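Local atomic coordinates of ecto-NAD+ glycohydrolase (CD38 molecule) (Bos taurus, PDB entry 3GC6), a protein that is a disulfide-bonded glycoprotein ectoenzyme of the CD38 family, built around a parallel beta-sheet and a helical part. Residues Gln84-Lys89 with Ser181-Val186; Met104-Thr109 with Val152-Phe157. The protein carries 1 engineered substitution. All coordinates share one frame; numbering follows the deposited sequence.

Contact 1 (Gln84-Lys89 with Ser181-Val186); sequences QVFWSK and SIFGRV. With NAG (2-acetamido-2-deoxy-beta-D-glucopyranose), chain C; SO4 (sulfate ion), chain G.
An anion site at the N terminus of helix 182-187 lies where this helix packs against strand 85-88, an outermost strand of the parallel sheet within this chain; a sulfate, probably from the crystallisation liquor, occupies it. The segment axes come within 8.5 Å and run steeply across each other at 113°. F183 carries the apolar half. Its CG stands anti to the backbone N, which sends the ring along the strand to F86, and the two side chains cross at about a right angle. CE1 of F183 touches CB of F86 at 3.8 Å, while CB of F183 rests on CB of S88, also at 3.8 Å. V167 of the next strand touches F183 as well. The polar half begins at S181, the N-cap residue. Its OG lies tucked between its own backbone N and carbonyl carbon (chi1 69°), and from there accepts the N-H of G184 over 3.0 Å; D178 O is its further hydrogen-bond partner. S88 OG, anti to its own backbone N, bonds a water at 2.7 Å. That water also accepts from F183 N and donates to sulfate O4, so it bridges strand, helix and anion. I182 N donates directly to sulfate O1 at 2.7 Å, with an N-H...O angle of 161°. From the strand side K89, its chain bent at chi2 and chi4, lays CE 3.3 Å from sulfate O4, whereas its NZ forms a salt bridge with D178. The first turn thus spends its N-H groups on three acceptors: sulfate for I182, water for F183 and S181 OG for G184. Together with the helix dipole this would be expected to favour an anion; K89 may add only part of its charge, since D178 pairs with NZ.

Contact 2 (Met104-Thr109 with Val152-Phe157); sequences MTLEDT and VLSERF
L106, on the short 3-10 turn 106-108, reaches across to helix 145-159 and fills the angle between L153, S154 and F157. Its CB lies 4.1 Å from CE2 of F157. CG, anti to the backbone N (chi1 -178°), approaches CD2 of L153 at 4.0 Å, and there the two methyl branches part. CD1 goes over one face of the F157 ring in a CH-pi contact, 4.0 Å from the ring centroid and 28° off the normal, while also touching L153 CD2 at 3.7 Å. CD2 takes the other course, to S154 OG at 3.5 Å; that hydroxyl is hydrogen-bonded to W150 O and Q187 NE2. The far end of the ring runs under the backbone of the turn, with F157 CZ 3.5 Å from L106 N and M104 O near the ring plane at the edge. T109 adds its CG2 methyl obliquely to the ring. Within the turn, L106 O accepts from both T109 N and T109 OG1, the hydroxyl bond being 2.7 Å long and in the carbonyl plane, and T105 N donates to D108 OD2. T109 OG1 also caps G112 N. The arrangement is that of a 3-10 turn leading into an N-capped helix, here helix 110-115, and packed by a leucine onto the buried face of helix 145-159.

Of the paired segments, strand 85-88 comes first along the chain, after the N-terminal helices; then follow helix 91-101, the turn 104-109, helix 145-159 and, after strand 164-170, helix 182-187. Contact 2 closes the inner loop, from 104-109 to 152-157; contact 1 closes the outer one, from 84-89 to 181-186, so the two nest without crossing. Their centres lie about 10 Å apart. Both pairs of segments also meet directly: Q84 NE2 with F157 O and W87 NE1 with E107 OE1 are probable hydrogen bonds, I182 packs on S154, and V186 on S154 and E155. Helix 145-159 is thereby tied to the sheet edge, the turn and helix 182-187.

Contact 1 (Gln84-Lys89 with Ser181-Val186)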
ATOM      1  N   GLN A  84      -3.475  21.834  -1.024  1.00  3.98           N
ATOM      2  CA  GLN A  84      -2.437  21.873  -2.043  1.00  3.93           C
ATOM      3  C   GLN A  84      -1.555  23.118  -1.940  1.00  3.84           C
ATOM      4  O   GLN A  84      -2.074  24.247  -1.770  1.00  4.20           O
ATOM      5  CB  GLN A  84      -3.095  21.848  -3.431  1.00  3.88           C
ATOM      6  CG  GLN A  84      -2.158  21.575  -4.594  1.00  4.36           C
ATOM      7  CD  GLN A  84      -2.926  21.055  -5.804  1.00  4.57           C
ATOM      8  OE1 GLN A  84      -4.050  20.554  -5.679  1.00  5.39           O
ATOM      9  NE2 GLN A  84      -2.322  21.176  -6.971  1.00  5.12           N
ATOM     10  N   VAL A  85      -0.234  22.899  -2.055  1.00  3.31           N
ATOM     11  CA  VAL A  85       0.757  23.969  -2.014  1.00  3.76           C
ATOM     12  C   VAL A  85       1.572  24.006  -3.307  1.00  3.71           C
ATOM     13  O   VAL A  85       2.043  22.946  -3.784  1.00  3.87           O
ATOM     14  CB  VAL A  85       1.732  23.716  -0.863  1.00  3.94           C
ATOM     15  CG1 VAL A  85       2.876  24.736  -0.903  1.00  4.28           C
ATOM     16  CG2 VAL A  85       0.958  23.848   0.479  1.00  4.47           C
ATOM     17  N   PHE A  86       1.726  25.206  -3.871  1.00  3.43           N
ATOM     18  CA  PHE A  86       2.617  25.472  -5.003  1.00  3.54           C
ATOM     19  C   PHE A  86       3.774  26.293  -4.472  1.00  3.78           C
ATOM     20  O   PHE A  86       3.675  26.913  -3.401  1.00  3.76           O
ATOM     21  CB  PHE A  86       1.886  26.308  -6.054  1.00  3.57           C
ATOM     22  CG  PHE A  86       0.759  25.583  -6.702  1.00  3.55           C
ATOM     23  CD1 PHE A  86       0.947  24.952  -7.945  1.00  3.66           C
ATOM     24  CD2 PHE A  86      -0.487  25.504  -6.073  1.00  4.40           C
ATOM     25  CE1 PHE A  86      -0.135  24.254  -8.555  1.00  4.52           C
ATOM     26  CE2 PHE A  86      -1.547  24.814  -6.660  1.00  4.69           C
ATOM     27  CZ  PHE A  86      -1.374  24.193  -7.908  1.00  4.59           C
ATOM     28  N   TRP A  87       4.891  26.272  -5.187  1.00  3.57           N
ATOM     29  CA  TRP A  87       6.045  27.029  -4.713  1.00  3.82           C
ATOM     30  C   TRP A  87       6.947  27.343  -5.891  1.00  3.88           C
ATOM     31  O   TRP A  87       6.908  26.665  -6.920  1.00  4.32           O
ATOM     32  CB  TRP A  87       6.801  26.239  -3.620  1.00  4.12           C
ATOM     33  CG  TRP A  87       7.370  24.916  -4.132  1.00  4.36           C
ATOM     34  CD1 TRP A  87       6.735  23.690  -4.182  1.00  3.84           C
ATOM     35  CD2 TRP A  87       8.666  24.711  -4.676  1.00  4.72           C
ATOM     36  NE1 TRP A  87       7.584  22.722  -4.728  1.00  4.38           N
ATOM     37  CE2 TRP A  87       8.771  23.343  -5.048  1.00  4.89           C
ATOM     38  CE3 TRP A  87       9.760  25.559  -4.895  1.00  4.84           C
ATOM     39  CZ2 TRP A  87       9.940  22.810  -5.599  1.00  5.65           C
ATOM     40  CZ3 TRP A  87      10.919  25.034  -5.467  1.00  5.68           C
ATOM     41  CH2 TRP A  87      10.988  23.673  -5.823  1.00  6.04           C
ATOM     42  N   SER A  88       7.760  28.383  -5.718  1.00  4.22           N
ATOM     43  CA  SER A  88       8.720  28.706  -6.768  1.00  4.21           C
ATOM     44  C   SER A  88       9.870  29.447  -6.127  1.00  4.04           C
ATOM     45  O   SER A  88       9.649  30.463  -5.462  1.00  4.23           O
ATOM     46  CB  SER A  88       8.043  29.607  -7.820  1.00  4.43           C
ATOM     47  OG  SER A  88       8.883  29.823  -8.956  1.00  5.03           O
ATOM     48  N   LYS A  89      11.080  28.904  -6.283  1.00  4.21           N
ATOM     49  CA  LYS A  89      12.312  29.504  -5.730  1.00  4.59           C
ATOM     50  C   LYS A  89      12.385  29.470  -4.199  1.00  4.78           C
ATOM     51  O   LYS A  89      13.218  30.147  -3.605  1.00  5.01           O
ATOM     52  CB  LYS A  89      12.548  30.938  -6.235  1.00  4.85           C
ATOM     53  CG  LYS A  89      12.196  31.186  -7.720  1.00  5.94           C
ATOM     54  CD  LYS A  89      12.985  30.274  -8.638  1.00  7.76           C
ATOM     55  CE  LYS A  89      12.646  30.498 -10.137  1.00  9.41           C
ATOM     56  NZ  LYS A  89      12.939  31.870 -10.642  1.00 10.75           N
ATOM     57  N   SER A 181       9.535  30.348 -15.021  1.00  5.83           N
ATOM     58  CA  SER A 181       9.679  29.241 -14.078  1.00  5.59           C
ATOM     59  C   SER A 181       8.617  28.197 -14.355  1.00  4.88           C
ATOM     60  O   SER A 181       7.647  28.458 -15.061  1.00  4.91           O
ATOM     61  CB  SER A 181       9.514  29.734 -12.631  1.00  5.25           C
ATOM     62  OG  SER A 181       8.174  30.135 -12.372  1.00  5.25           O
ATOM     63  N   ILE A 182       8.811  27.002 -13.811  1.00  5.10           N
ATOM     64  CA  ILE A 182       7.797  25.974 -14.018  1.00  5.06           C
ATOM     65  C   ILE A 182       6.455  26.420 -13.406  1.00  4.79           C
ATOM     66  O   ILE A 182       5.389  26.137 -13.938  1.00  5.09           O
ATOM     67  CB  ILE A 182       8.239  24.565 -13.523  1.00  5.53           C
ATOM     68  CG1 ILE A 182       7.270  23.493 -14.014  1.00  6.45           C
ATOM     69  CG2 ILE A 182       8.487  24.531 -11.994  1.00  6.21           C
ATOM     70  CD1 ILE A 182       7.893  22.112 -14.002  1.00  6.64           C
ATOM     71  N   PHE A 183       6.526  27.120 -12.277  1.00  4.60           N
ATOM     72  CA  PHE A 183       5.297  27.609 -11.662  1.00  4.47           C
ATOM     73  C   PHE A 183       4.597  28.617 -12.588  1.00  4.42           C
ATOM     74  O   PHE A 183       3.377  28.577 -12.809  1.00  4.37           O
ATOM     75  CB  PHE A 183       5.560  28.264 -10.292  1.00  4.57           C
ATOM     76  CG  PHE A 183       4.341  28.963  -9.746  1.00  4.48           C
ATOM     77  CD1 PHE A 183       3.242  28.238  -9.336  1.00  3.94           C
ATOM     78  CD2 PHE A 183       4.297  30.347  -9.679  1.00  4.03           C
ATOM     79  CE1 PHE A 183       2.086  28.867  -8.864  1.00  3.90           C
ATOM     80  CE2 PHE A 183       3.178  31.013  -9.184  1.00  4.24           C
ATOM     81  CZ  PHE A 183       2.053  30.269  -8.775  1.00  4.07           C
ATOM     82  N   GLY A 184       5.384  29.512 -13.168  1.00  4.37           N
ATOM     83  CA  GLY A 184       4.796  30.590 -13.965  1.00  4.31           C
ATOM     84  C   GLY A 184       4.383  30.148 -15.363  1.00  4.88           C
ATOM     85  O   GLY A 184       3.450  30.683 -15.934  1.00  5.19           O
ATOM     86  N   ARG A 185       5.109  29.184 -15.912  1.00  4.92           N
ATOM     87  CA  ARG A 185       4.894  28.781 -17.304  1.00  5.53           C
ATOM     88  C   ARG A 185       3.872  27.642 -17.417  1.00  5.20           C
ATOM     89  O   ARG A 185       3.073  27.607 -18.374  1.00  5.53           O
ATOM     90  CB  ARG A 185       6.234  28.341 -17.913  1.00  6.06           C
ATOM     91  CG  ARG A 185       6.139  27.797 -19.341  1.00  7.93           C
ATOM     92  CD  ARG A 185       7.496  27.262 -19.859  1.00 10.32           C
ATOM     93  NE  ARG A 185       8.065  26.180 -19.040  1.00 11.31           N
ATOM     94  CZ  ARG A 185       9.049  26.383 -18.166  1.00 12.29           C
ATOM     95  NH1 ARG A 185       9.540  27.607 -18.034  1.00 12.87           N
ATOM     96  NH2 ARG A 185       9.545  25.400 -17.426  1.00 12.00           N
ATOM     97  N   VAL A 186       3.889  26.731 -16.433  1.00  4.49           N
ATOM     98  CA  VAL A 186       3.111  25.502 -16.514  1.00  4.86           C
ATOM     99  C   VAL A 186       2.017  25.400 -15.447  1.00  4.70           C
ATOM    100  O   VAL A 186       0.902  24.949 -15.728  1.00  5.18           O
ATOM    101  CB  VAL A 186       4.029  24.239 -16.419  1.00  5.00           C
ATOM    102  CG1 VAL A 186       3.192  22.994 -16.567  1.00  5.53           C
ATOM    103  CG2 VAL A 186       5.107  24.277 -17.489  1.00  5.46           C
TER
HETATM  104  C1  NAG C   1      15.214  32.899  -1.985  1.00  5.44           C
HETATM  105  C2  NAG C   1      15.273  31.911  -0.810  1.00  6.08           C
HETATM  106  C3  NAG C   1      16.740  31.697  -0.394  1.00  6.75           C
HETATM  107  C4  NAG C   1      17.690  31.436  -1.573  1.00  7.64           C
HETATM  108  C5  NAG C   1      17.436  32.464  -2.673  1.00  7.20           C
HETATM  109  C6  NAG C   1      18.262  32.207  -3.946  1.00  7.26           C
HETATM  110  C7  NAG C   1      13.324  31.854   0.686  1.00  5.58           C
HETATM  111  C8  NAG C   1      12.555  32.579   1.746  1.00  5.96           C
HETATM  112  N2  NAG C   1      14.506  32.398   0.342  1.00  5.56           N
HETATM  113  O3  NAG C   1      16.834  30.669   0.573  1.00  8.00           O
HETATM  114  O4  NAG C   1      19.055  31.519  -1.133  1.00  8.94           O
HETATM  115  O5  NAG C   1      16.060  32.410  -3.017  1.00  6.80           O
HETATM  116  O6  NAG C   1      18.086  30.876  -4.390  1.00  8.19           O
HETATM  117  O7  NAG C   1      12.877  30.816   0.188  1.00  5.61           O
HETATM  118  S   SO4 G 281      12.179  26.738 -11.785  1.00 30.23           S
HETATM  119  O1  SO4 G 281      11.251  26.409 -12.866  1.00 32.90           O
HETATM  120  O2  SO4 G 281      12.770  25.502 -11.299  1.00 35.05           O
HETATM  121  O3  SO4 G 281      13.208  27.594 -12.385  1.00 35.66           O
HETATM  122  O4  SO4 G 281      11.524  27.473 -10.705  1.00 33.40           O
HETATM  123  O   HOH W   1       8.844  27.427 -10.267  1.00  4.87           O

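Contact 2 (Met104-Thr109 with Val152-Phe157)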
ATOM      1  N   MET A 104       0.248  19.386   0.978  1.00  4.12           N
ATOM      2  CA  MET A 104       1.017  18.636  -0.013  1.00  4.35           C
ATOM      3  C   MET A 104       1.513  19.502  -1.175  1.00  4.07           C
ATOM      4  O   MET A 104       0.696  20.142  -1.869  1.00  4.31           O
ATOM      5  CB  MET A 104       0.219  17.463  -0.596  1.00  4.96           C
ATOM      6  CG  MET A 104      -0.270  16.498   0.448  1.00  5.50           C
ATOM      7  SD  MET A 104      -1.397  15.237  -0.262  1.00  8.52           S
ATOM      8  CE  MET A 104      -0.185  14.504  -1.206  1.00  5.85           C
ATOM      9  N   THR A 105       2.835  19.537  -1.364  1.00  3.87           N
ATOM     10  CA  THR A 105       3.433  20.064  -2.597  1.00  3.90           C
ATOM     11  C   THR A 105       3.417  18.981  -3.691  1.00  3.88           C
ATOM     12  O   THR A 105       3.045  17.838  -3.420  1.00  4.00           O
ATOM     13  CB  THR A 105       4.913  20.493  -2.416  1.00  4.15           C
ATOM     14  OG1 THR A 105       5.713  19.341  -2.132  1.00  4.44           O
ATOM     15  CG2 THR A 105       5.050  21.502  -1.250  1.00  3.97           C
ATOM     16  N   LEU A 106       3.888  19.362  -4.882  1.00  4.04           N
ATOM     17  CA  LEU A 106       3.973  18.409  -5.990  1.00  3.99           C
ATOM     18  C   LEU A 106       4.859  17.240  -5.573  1.00  4.10           C
ATOM     19  O   LEU A 106       4.602  16.101  -5.944  1.00  4.19           O
ATOM     20  CB  LEU A 106       4.550  19.112  -7.218  1.00  4.39           C
ATOM     21  CG  LEU A 106       4.666  18.287  -8.512  1.00  4.82           C
ATOM     22  CD1 LEU A 106       3.302  17.758  -8.908  1.00  5.36           C
ATOM     23  CD2 LEU A 106       5.306  19.115  -9.624  1.00  5.06           C
ATOM     24  N   GLU A 107       5.909  17.536  -4.811  1.00  4.02           N
ATOM     25  CA  GLU A 107       6.853  16.500  -4.392  1.00  4.59           C
ATOM     26  C   GLU A 107       6.317  15.620  -3.276  1.00  4.78           C
ATOM     27  O   GLU A 107       6.983  14.670  -2.856  1.00  4.90           O
ATOM     28  CB  GLU A 107       8.190  17.149  -4.011  1.00  5.09           C
ATOM     29  CG  GLU A 107       8.874  17.870  -5.141  1.00  5.28           C
ATOM     30  CD  GLU A 107       8.221  19.208  -5.517  1.00  6.39           C
ATOM     31  OE1 GLU A 107       7.561  19.830  -4.663  1.00  5.20           O
ATOM     32  OE2 GLU A 107       8.391  19.675  -6.647  1.00  8.04           O
ATOM     33  N   ASP A 108       5.098  15.912  -2.813  1.00  4.39           N
ATOM     34  CA  ASP A 108       4.435  15.098  -1.807  1.00  4.74           C
ATOM     35  C   ASP A 108       3.353  14.188  -2.416  1.00  4.34           C
ATOM     36  O   ASP A 108       2.683  13.450  -1.705  1.00  4.87           O
ATOM     37  CB  ASP A 108       3.838  15.988  -0.713  1.00  4.89           C
ATOM     38  CG  ASP A 108       4.895  16.778   0.040  1.00  6.45           C
ATOM     39  OD1 ASP A 108       5.864  16.127   0.540  1.00  6.42           O
ATOM     40  OD2 ASP A 108       4.760  18.022   0.167  1.00  5.91           O
ATOM     41  N   THR A 109       3.134  14.287  -3.740  1.00  3.82           N
ATOM     42  CA  THR A 109       2.286  13.318  -4.429  1.00  3.90           C
ATOM     43  C   THR A 109       3.100  12.026  -4.583  1.00  3.38           C
ATOM     44  O   THR A 109       4.328  12.044  -4.437  1.00  3.94           O
ATOM     45  CB  THR A 109       1.889  13.828  -5.844  1.00  3.87           C
ATOM     46  OG1 THR A 109       3.045  14.008  -6.673  1.00  3.97           O
ATOM     47  CG2 THR A 109       1.119  15.162  -5.720  1.00  4.02           C
ATOM     48  N   VAL A 152       4.528  17.653 -17.229  1.00  4.27           N
ATOM     49  CA  VAL A 152       3.207  17.061 -17.303  1.00  4.15           C
ATOM     50  C   VAL A 152       2.658  16.794 -15.895  1.00  4.07           C
ATOM     51  O   VAL A 152       1.455  16.951 -15.648  1.00  4.53           O
ATOM     52  CB  VAL A 152       3.165  15.798 -18.201  1.00  4.90           C
ATOM     53  CG1 VAL A 152       4.063  14.744 -17.675  1.00  5.20           C
ATOM     54  CG2 VAL A 152       1.702  15.306 -18.347  1.00  5.77           C
ATOM     55  N   LEU A 153       3.529  16.398 -14.973  1.00  3.97           N
ATOM     56  CA  LEU A 153       3.047  16.225 -13.598  1.00  3.82           C
ATOM     57  C   LEU A 153       2.509  17.547 -13.072  1.00  3.62           C
ATOM     58  O   LEU A 153       1.470  17.582 -12.395  1.00  3.94           O
ATOM     59  CB  LEU A 153       4.133  15.694 -12.653  1.00  4.13           C
ATOM     60  CG  LEU A 153       3.603  14.940 -11.424  1.00  4.64           C
ATOM     61  CD1 LEU A 153       2.933  13.599 -11.818  1.00  4.72           C
ATOM     62  CD2 LEU A 153       4.730  14.747 -10.420  1.00  4.30           C
ATOM     63  N   SER A 154       3.235  18.615 -13.359  1.00  3.86           N
ATOM     64  CA  SER A 154       2.818  19.977 -12.910  1.00  3.98           C
ATOM     65  C   SER A 154       1.463  20.365 -13.477  1.00  4.22           C
ATOM     66  O   SER A 154       0.609  20.940 -12.781  1.00  4.19           O
ATOM     67  CB  SER A 154       3.842  21.024 -13.366  1.00  4.09           C
ATOM     68  OG  SER A 154       5.018  20.939 -12.601  1.00  4.74           O
ATOM     69  N   GLU A 155       1.267  20.106 -14.766  1.00  4.09           N
ATOM     70  CA  GLU A 155      -0.037  20.406 -15.418  1.00  4.32           C
ATOM     71  C   GLU A 155      -1.168  19.676 -14.758  1.00  4.22           C
ATOM     72  O   GLU A 155      -2.216  20.264 -14.464  1.00  4.40           O
ATOM     73  CB  GLU A 155      -0.000  20.019 -16.904  1.00  4.87           C
ATOM     74  CG  GLU A 155       0.945  20.875 -17.710  1.00  6.63           C
ATOM     75  CD  GLU A 155       0.891  20.576 -19.206  1.00  8.50           C
ATOM     76  OE1 GLU A 155       0.436  19.484 -19.587  1.00  9.10           O
ATOM     77  OE2 GLU A 155       1.341  21.433 -20.000  1.00 10.18           O
ATOM     78  N   ARG A 156      -0.982  18.377 -14.508  1.00  4.03           N
ATOM     79  CA  ARG A 156      -2.076  17.581 -13.971  1.00  4.11           C
ATOM     80  C   ARG A 156      -2.364  18.018 -12.527  1.00  3.93           C
ATOM     81  O   ARG A 156      -3.519  18.133 -12.120  1.00  4.30           O
ATOM     82  CB  ARG A 156      -1.770  16.099 -14.079  1.00  4.19           C
ATOM     83  CG  ARG A 156      -1.657  15.618 -15.539  1.00  5.63           C
ATOM     84  CD  ARG A 156      -3.038  15.597 -16.209  1.00  7.34           C
ATOM     85  NE  ARG A 156      -3.908  14.610 -15.572  1.00  8.20           N
ATOM     86  CZ  ARG A 156      -4.033  13.346 -15.991  1.00  8.10           C
ATOM     87  NH1 ARG A 156      -3.341  12.934 -17.046  1.00  9.11           N
ATOM     88  NH2 ARG A 156      -4.835  12.501 -15.350  1.00  8.38           N
ATOM     89  N   PHE A 157      -1.299  18.343 -11.778  1.00  3.72           N
ATOM     90  CA  PHE A 157      -1.401  18.822 -10.384  1.00  3.78           C
ATOM     91  C   PHE A 157      -2.202  20.142 -10.371  1.00  3.52           C
ATOM     92  O   PHE A 157      -3.123  20.305  -9.563  1.00  3.84           O
ATOM     93  CB  PHE A 157       0.042  19.029  -9.911  1.00  3.76           C
ATOM     94  CG  PHE A 157       0.212  19.531  -8.485  1.00  3.78           C
ATOM     95  CD1 PHE A 157      -0.014  18.689  -7.391  1.00  3.89           C
ATOM     96  CD2 PHE A 157       0.779  20.788  -8.253  1.00  3.97           C
ATOM     97  CE1 PHE A 157       0.240  19.143  -6.069  1.00  4.30           C
ATOM     98  CE2 PHE A 157       1.027  21.243  -6.943  1.00  4.03           C
ATOM     99  CZ  PHE A 157       0.750  20.425  -5.861  1.00  4.29           C
TER